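Long-range contact in cytochrome C2 (Paracoccus denitrificans, PDB 1COT), which probably carries electrons in respiration, as c-type cytochromes do, by means of a covalently bound heme c: residues Thr72-Lys84 with Thr98-Val112. Residues are numbered along the deposited sequence; the frame is centred on the assembly and turned at random.
Sequences TEADLIEYVTDPK and TKMTFKMGKNQADVV. With HEC (heme c), chain B.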
loop_
_atom_site.group_PDB
_atom_site.type_symbol
_atom_site.label_atom_id
_atom_site.label_comp_id
_atom_site.label_asym_id
_atom_site.label_seq_id
_atom_site.Cartn_x
_atom_site.Cartn_y
_atom_site.Cartn_z
ATOM N N THR A 72 -4.168 7.619 2.394
ATOM C CA THR A 72 -3.947 8.913 1.789
ATOM C C THR A 72 -2.540 8.834 1.224
ATOM O O THR A 72 -1.775 7.963 1.638
ATOM C CB THR A 72 -3.971 10.063 2.809
ATOM O OG1 THR A 72 -2.965 9.850 3.779
ATOM C CG2 THR A 72 -5.343 10.124 3.458
ATOM N N GLU A 73 -2.187 9.714 0.293
ATOM C CA GLU A 73 -0.841 9.669 -0.251
ATOM C C GLU A 73 0.205 9.858 0.855
ATOM O O GLU A 73 1.232 9.180 0.893
ATOM C CB GLU A 73 -0.645 10.705 -1.380
ATOM C CG GLU A 73 -1.216 10.242 -2.727
ATOM C CD GLU A 73 -1.116 11.291 -3.803
ATOM O OE1 GLU A 73 -0.129 11.444 -4.500
ATOM O OE2 GLU A 73 -2.204 12.015 -3.900
ATOM N N ALA A 74 -0.057 10.781 1.779
ATOM C CA ALA A 74 0.882 11.013 2.864
ATOM C C ALA A 74 1.101 9.780 3.727
ATOM O O ALA A 74 2.226 9.425 4.070
ATOM C CB ALA A 74 0.408 12.167 3.727
ATOM N N ASP A 75 0.005 9.114 4.073
ATOM C CA ASP A 75 0.091 7.924 4.888
ATOM C C ASP A 75 0.817 6.831 4.135
ATOM O O ASP A 75 1.593 6.071 4.704
ATOM C CB ASP A 75 -1.330 7.454 5.206
ATOM C CG ASP A 75 -1.903 8.165 6.387
ATOM O OD1 ASP A 75 -1.153 9.156 6.793
ATOM O OD2 ASP A 75 -2.935 7.845 6.924
ATOM N N LEU A 76 0.536 6.751 2.838
ATOM C CA LEU A 76 1.176 5.737 2.031
ATOM C C LEU A 76 2.682 5.958 2.008
ATOM O O LEU A 76 3.459 5.007 2.126
ATOM C CB LEU A 76 0.609 5.626 0.602
ATOM C CG LEU A 76 -0.767 4.959 0.474
ATOM C CD1 LEU A 76 -1.410 5.377 -0.843
ATOM C CD2 LEU A 76 -0.618 3.436 0.512
ATOM N N ILE A 77 3.105 7.211 1.869
ATOM C CA ILE A 77 4.516 7.511 1.851
ATOM C C ILE A 77 5.133 7.086 3.170
ATOM O O ILE A 77 6.199 6.469 3.212
ATOM C CB ILE A 77 4.655 9.010 1.656
ATOM C CG1 ILE A 77 4.461 9.313 0.172
ATOM C CG2 ILE A 77 6.022 9.485 2.127
ATOM C CD1 ILE A 77 4.294 10.810 -0.084
ATOM N N GLU A 78 4.450 7.407 4.265
ATOM C CA GLU A 78 4.973 7.040 5.559
ATOM C C GLU A 78 5.090 5.533 5.749
ATOM O O GLU A 78 6.136 5.008 6.136
ATOM C CB GLU A 78 4.177 7.730 6.664
ATOM C CG GLU A 78 4.870 7.675 8.033
ATOM C CD GLU A 78 3.978 8.318 9.052
ATOM O OE1 GLU A 78 2.965 8.933 8.756
ATOM O OE2 GLU A 78 4.383 8.149 10.287
ATOM N N TYR A 79 4.016 4.829 5.438
ATOM C CA TYR A 79 3.988 3.385 5.561
ATOM C C TYR A 79 5.043 2.657 4.724
ATOM O O TYR A 79 5.729 1.761 5.231
ATOM C CB TYR A 79 2.589 2.921 5.158
ATOM C CG TYR A 79 2.434 1.426 5.097
ATOM C CD1 TYR A 79 2.194 0.710 6.269
ATOM C CD2 TYR A 79 2.503 0.749 3.876
ATOM C CE1 TYR A 79 2.045 -0.677 6.186
ATOM C CE2 TYR A 79 2.355 -0.638 3.772
ATOM C CZ TYR A 79 2.119 -1.337 4.956
ATOM O OH TYR A 79 1.966 -2.695 4.897
ATOM N N VAL A 80 5.190 3.007 3.438
ATOM C CA VAL A 80 6.175 2.317 2.594
ATOM C C VAL A 80 7.591 2.607 3.017
ATOM O O VAL A 80 8.514 1.881 2.640
ATOM C CB VAL A 80 6.033 2.458 1.085
ATOM C CG1 VAL A 80 4.611 2.164 0.637
ATOM C CG2 VAL A 80 6.438 3.856 0.610
ATOM N N THR A 81 7.761 3.675 3.782
ATOM C CA THR A 81 9.086 4.006 4.245
ATOM C C THR A 81 9.560 2.848 5.122
ATOM O O THR A 81 10.702 2.407 5.036
ATOM C CB THR A 81 9.097 5.323 5.037
ATOM O OG1 THR A 81 8.672 6.369 4.189
ATOM C CG2 THR A 81 10.514 5.597 5.524
ATOM N N ASP A 82 8.657 2.346 5.954
ATOM C CA ASP A 82 8.932 1.236 6.846
ATOM C C ASP A 82 7.645 0.913 7.567
ATOM O O ASP A 82 7.233 1.612 8.489
ATOM C CB ASP A 82 10.039 1.506 7.880
ATOM C CG ASP A 82 10.465 0.285 8.648
ATOM O OD1 ASP A 82 9.687 -0.764 8.526
ATOM O OD2 ASP A 82 11.460 0.278 9.338
ATOM N N PRO A 83 7.005 -0.141 7.114
ATOM C CA PRO A 83 5.742 -0.541 7.695
ATOM C C PRO A 83 5.728 -0.760 9.192
ATOM O O PRO A 83 4.759 -0.419 9.883
ATOM C CB PRO A 83 5.369 -1.837 6.967
ATOM C CG PRO A 83 6.115 -1.789 5.646
ATOM C CD PRO A 83 7.350 -0.964 5.925
ATOM N N LYS A 84 6.813 -1.333 9.699
ATOM C CA LYS A 84 6.959 -1.640 11.105
ATOM C C LYS A 84 6.621 -0.527 12.074
ATOM O O LYS A 84 5.677 -0.618 12.863
ATOM C CB LYS A 84 8.229 -2.407 11.432
ATOM C CG LYS A 84 8.336 -2.807 12.900
ATOM C CD LYS A 84 7.235 -3.711 13.458
ATOM C CE LYS A 84 7.322 -3.949 14.960
ATOM N NZ LYS A 84 7.509 -5.354 15.338
ATOM N N THR A 98 3.936 -7.099 11.009
ATOM C CA THR A 98 3.739 -6.706 9.641
ATOM C C THR A 98 4.049 -7.876 8.723
ATOM O O THR A 98 5.001 -8.611 8.977
ATOM C CB THR A 98 4.686 -5.529 9.278
ATOM O OG1 THR A 98 4.435 -5.119 7.949
ATOM C CG2 THR A 98 6.139 -5.957 9.396
ATOM N N LYS A 99 3.268 -8.084 7.661
ATOM C CA LYS A 99 3.582 -9.170 6.741
ATOM C C LYS A 99 4.496 -8.614 5.649
ATOM O O LYS A 99 5.095 -9.354 4.882
ATOM C CB LYS A 99 2.370 -9.794 6.088
ATOM C CG LYS A 99 1.607 -10.799 6.953
ATOM C CD LYS A 99 0.546 -11.497 6.121
ATOM C CE LYS A 99 0.407 -12.993 6.352
ATOM N NZ LYS A 99 -0.485 -13.632 5.362
ATOM N N MET A 100 4.534 -7.281 5.560
ATOM C CA MET A 100 5.351 -6.565 4.586
ATOM C C MET A 100 6.563 -6.009 5.308
ATOM O O MET A 100 6.459 -5.043 6.059
ATOM C CB MET A 100 4.599 -5.400 3.926
ATOM C CG MET A 100 5.430 -4.767 2.821
ATOM S SD MET A 100 4.508 -3.444 2.009
ATOM C CE MET A 100 5.788 -2.193 1.734
ATOM N N THR A 101 7.724 -6.620 5.085
ATOM C CA THR A 101 8.951 -6.168 5.722
ATOM C C THR A 101 9.723 -5.231 4.805
ATOM O O THR A 101 10.672 -4.576 5.223
ATOM C CB THR A 101 9.874 -7.355 6.047
ATOM O OG1 THR A 101 10.163 -8.072 4.866
ATOM C CG2 THR A 101 9.232 -8.272 7.085
ATOM N N PHE A 102 9.322 -5.175 3.540
ATOM C CA PHE A 102 9.994 -4.326 2.577
ATOM C C PHE A 102 9.927 -2.866 2.970
ATOM O O PHE A 102 8.873 -2.381 3.382
ATOM C CB PHE A 102 9.304 -4.476 1.225
ATOM C CG PHE A 102 10.136 -3.942 0.096
ATOM C CD1 PHE A 102 11.214 -4.696 -0.373
ATOM C CD2 PHE A 102 9.806 -2.713 -0.473
ATOM C CE1 PHE A 102 11.996 -4.251 -1.434
ATOM C CE2 PHE A 102 10.578 -2.236 -1.529
ATOM C CZ PHE A 102 11.642 -3.019 -1.984
ATOM N N LYS A 103 11.047 -2.167 2.835
ATOM C CA LYS A 103 11.102 -0.765 3.190
ATOM C C LYS A 103 11.595 0.026 2.005
ATOM O O LYS A 103 12.456 -0.433 1.257
ATOM C CB LYS A 103 12.146 -0.523 4.280
ATOM C CG LYS A 103 11.899 -1.310 5.557
ATOM C CD LYS A 103 13.154 -1.495 6.411
ATOM C CE LYS A 103 13.211 -2.843 7.084
ATOM N NZ LYS A 103 14.477 -3.559 6.895
ATOM N N MET A 104 11.055 1.225 1.862
ATOM C CA MET A 104 11.465 2.092 0.784
ATOM C C MET A 104 11.956 3.391 1.394
ATOM O O MET A 104 11.157 4.190 1.877
ATOM C CB MET A 104 10.339 2.315 -0.232
ATOM C CG MET A 104 10.880 2.403 -1.632
ATOM S SD MET A 104 9.794 3.443 -2.627
ATOM C CE MET A 104 10.527 3.191 -4.258
ATOM N N GLY A 105 13.273 3.586 1.390
ATOM C CA GLY A 105 13.871 4.775 1.984
ATOM C C GLY A 105 13.977 6.013 1.116
ATOM O O GLY A 105 14.364 7.077 1.601
ATOM N N LYS A 106 13.669 5.900 -0.156
ATOM C CA LYS A 106 13.764 7.077 -0.983
ATOM C C LYS A 106 12.800 6.929 -2.147
ATOM O O LYS A 106 12.385 5.821 -2.474
ATOM C CB LYS A 106 15.182 7.333 -1.469
ATOM C CG LYS A 106 15.622 6.256 -2.449
ATOM C CD LYS A 106 17.090 6.259 -2.846
ATOM C CE LYS A 106 17.381 5.471 -4.117
ATOM N NZ LYS A 106 18.671 5.811 -4.739
ATOM N N ASN A 107 12.430 8.049 -2.751
ATOM C CA ASN A 107 11.513 8.036 -3.880
ATOM C C ASN A 107 10.115 7.547 -3.572
ATOM O O ASN A 107 9.388 7.109 -4.455
ATOM C CB ASN A 107 12.060 7.233 -5.070
ATOM C CG ASN A 107 13.386 7.814 -5.491
ATOM O OD1 ASN A 107 13.558 9.039 -5.543
ATOM N ND2 ASN A 107 14.337 6.928 -5.770
ATOM N N GLN A 108 9.755 7.638 -2.293
ATOM C CA GLN A 108 8.435 7.210 -1.849
ATOM C C GLN A 108 7.320 7.985 -2.549
ATOM O O GLN A 108 6.326 7.415 -2.976
ATOM C CB GLN A 108 8.266 7.263 -0.310
ATOM C CG GLN A 108 9.304 6.452 0.493
ATOM C CD GLN A 108 10.400 7.374 0.953
ATOM O OE1 GLN A 108 10.969 8.124 0.157
ATOM N NE2 GLN A 108 10.709 7.337 2.244
ATOM N N ALA A 109 7.477 9.297 -2.669
ATOM C CA ALA A 109 6.464 10.113 -3.317
ATOM C C ALA A 109 6.195 9.745 -4.775
ATOM O O ALA A 109 5.066 9.839 -5.244
ATOM C CB ALA A 109 6.817 11.589 -3.214
ATOM N N ASP A 110 7.234 9.326 -5.492
ATOM C CA ASP A 110 7.067 8.956 -6.881
ATOM C C ASP A 110 6.230 7.705 -6.999
ATOM O O ASP A 110 5.282 7.635 -7.766
ATOM C CB ASP A 110 8.430 8.662 -7.500
ATOM C CG ASP A 110 9.317 9.859 -7.584
ATOM O OD1 ASP A 110 8.698 11.008 -7.606
ATOM O OD2 ASP A 110 10.522 9.759 -7.634
ATOM N N VAL A 111 6.599 6.693 -6.213
ATOM C CA VAL A 111 5.832 5.467 -6.279
ATOM C C VAL A 111 4.395 5.735 -5.850
ATOM O O VAL A 111 3.451 5.201 -6.428
ATOM C CB VAL A 111 6.499 4.258 -5.620
ATOM C CG1 VAL A 111 6.332 4.294 -4.104
ATOM C CG2 VAL A 111 5.910 2.971 -6.177
ATOM N N VAL A 112 4.210 6.582 -4.836
ATOM C CA VAL A 112 2.864 6.885 -4.389
ATOM C C VAL A 112 2.079 7.611 -5.480
ATOM O O VAL A 112 0.891 7.366 -5.684
ATOM C CB VAL A 112 2.846 7.546 -3.016
ATOM C CG1 VAL A 112 1.459 8.098 -2.705
ATOM C CG2 VAL A 112 3.253 6.531 -1.966
HETATM FE FE HEC B . 3.592 -4.200 -0.028
HETATM C CHA HEC B . 0.824 -4.514 1.851
HETATM C CHB HEC B . 2.769 -1.024 -0.760
HETATM C CHC HEC B . 6.395 -3.883 -1.921
HETATM C CHD HEC B . 4.402 -7.431 0.567
HETATM N NA HEC B . 2.116 -2.990 0.448
HETATM C C1A HEC B . 1.034 -3.328 1.253
HETATM C C2A HEC B . 0.153 -2.188 1.361
HETATM C C3A HEC B . 0.681 -1.188 0.633
HETATM C C4A HEC B . 1.892 -1.693 0.067
HETATM C CMA HEC B . 0.144 0.210 0.431
HETATM C CAA HEC B . -1.122 -2.162 2.161
HETATM C CBA HEC B . -2.290 -2.554 1.243
HETATM C CGA HEC B . -3.694 -2.484 1.851
HETATM O O1A HEC B . -4.463 -3.151 1.215
HETATM O O2A HEC B . -4.027 -1.855 2.825
HETATM N NB HEC B . 4.435 -2.776 -1.093
HETATM C C1B HEC B . 3.887 -1.550 -1.307
HETATM C C2B HEC B . 4.759 -0.818 -2.173
HETATM C C3B HEC B . 5.765 -1.623 -2.474
HETATM C C4B HEC B . 5.565 -2.831 -1.797
HETATM C CMB HEC B . 4.500 0.642 -2.591
HETATM C CAB HEC B . 6.967 -1.258 -3.249
HETATM C CBB HEC B . 7.841 -0.101 -2.860
HETATM N NC HEC B . 5.078 -5.353 -0.549
HETATM C C1C HEC B . 6.155 -5.081 -1.351
HETATM C C2C HEC B . 6.992 -6.253 -1.501
HETATM C C3C HEC B . 6.409 -7.253 -0.804
HETATM C C4C HEC B . 5.222 -6.696 -0.233
HETATM C CMC HEC B . 8.286 -6.307 -2.304
HETATM C CAC HEC B . 6.839 -8.685 -0.630
HETATM C CBC HEC B . 8.226 -9.238 -0.559
HETATM N ND HEC B . 2.795 -5.677 1.035
HETATM C C1D HEC B . 3.283 -6.955 1.139
HETATM C C2D HEC B . 2.392 -7.729 1.983
HETATM C C3D HEC B . 1.390 -6.891 2.311
HETATM C C4D HEC B . 1.647 -5.617 1.742
HETATM C CMD HEC B . 2.580 -9.174 2.388
HETATM C CAD HEC B . 0.282 -7.179 3.248
HETATM C CBD HEC B . 0.838 -6.623 4.596
HETATM C CGD HEC B . 0.206 -7.092 5.852
HETATM O O1D HEC B . -0.785 -7.781 5.905
HETATM O O2D HEC B . 0.775 -6.693 6.901
HETATM O O HOH W 1 2.974 11.509 -4.054
HETATM O O HOH W 2 1.960 -4.108 7.107
#
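The Y79 ring meets M100 obliquely, its centroid 5.1 Å from SD in a Met-aromatic contact, and comes just as obliquely against the heme, CE2 lying 3.6 Å from heme C3A; P83 CG lies over one ring face, offset toward the rim, and a water sits in plane at the edge. That water bonds to Y79 OH and donates to T98 OG1 and a heme propionate oxygen, a role suited to tyrosine, which joins an apolar ring to a polar tip. The F102 ring has a heme methyl over one face. CG of M100 stands anti to its backbone N (chi1 -174°), a course that carries SD to the iron at 2.4 Å as an axial ligand, with H19 the other; a neutral thioether on a flexible chain suits the site. P83 packs its CG 3.9 Å from M100 CE.

M104 N donates to V80 O (2.7 Å). T81 OG1 turns back to donate to I77 O, and accepts from Q108 NE2 at 3.0 Å, lying 21° out of the plane of the Q108 amide; a hydroxyl can do both. At T81, a valine in its place would probably leave the Q108 amide without this acceptor and freer to turn. Farther along, beta-branched V112 forks against helix 73-81: CG2 meets I77 CG1 at 3.7 Å and also L76 CB, while CG1 touches the aliphatic part of E73, whose carboxylate reaches A109 O through a water.

Apolar contact at V112 thus joins helix 73-81 to helix 108-117, polar bonds tie V80 and T81 to the methionine loop, and Y79 and P83 pack against M100, consistent with keeping the thioether on the iron in the His/Met ligation characteristic of class I c-type cytochromes.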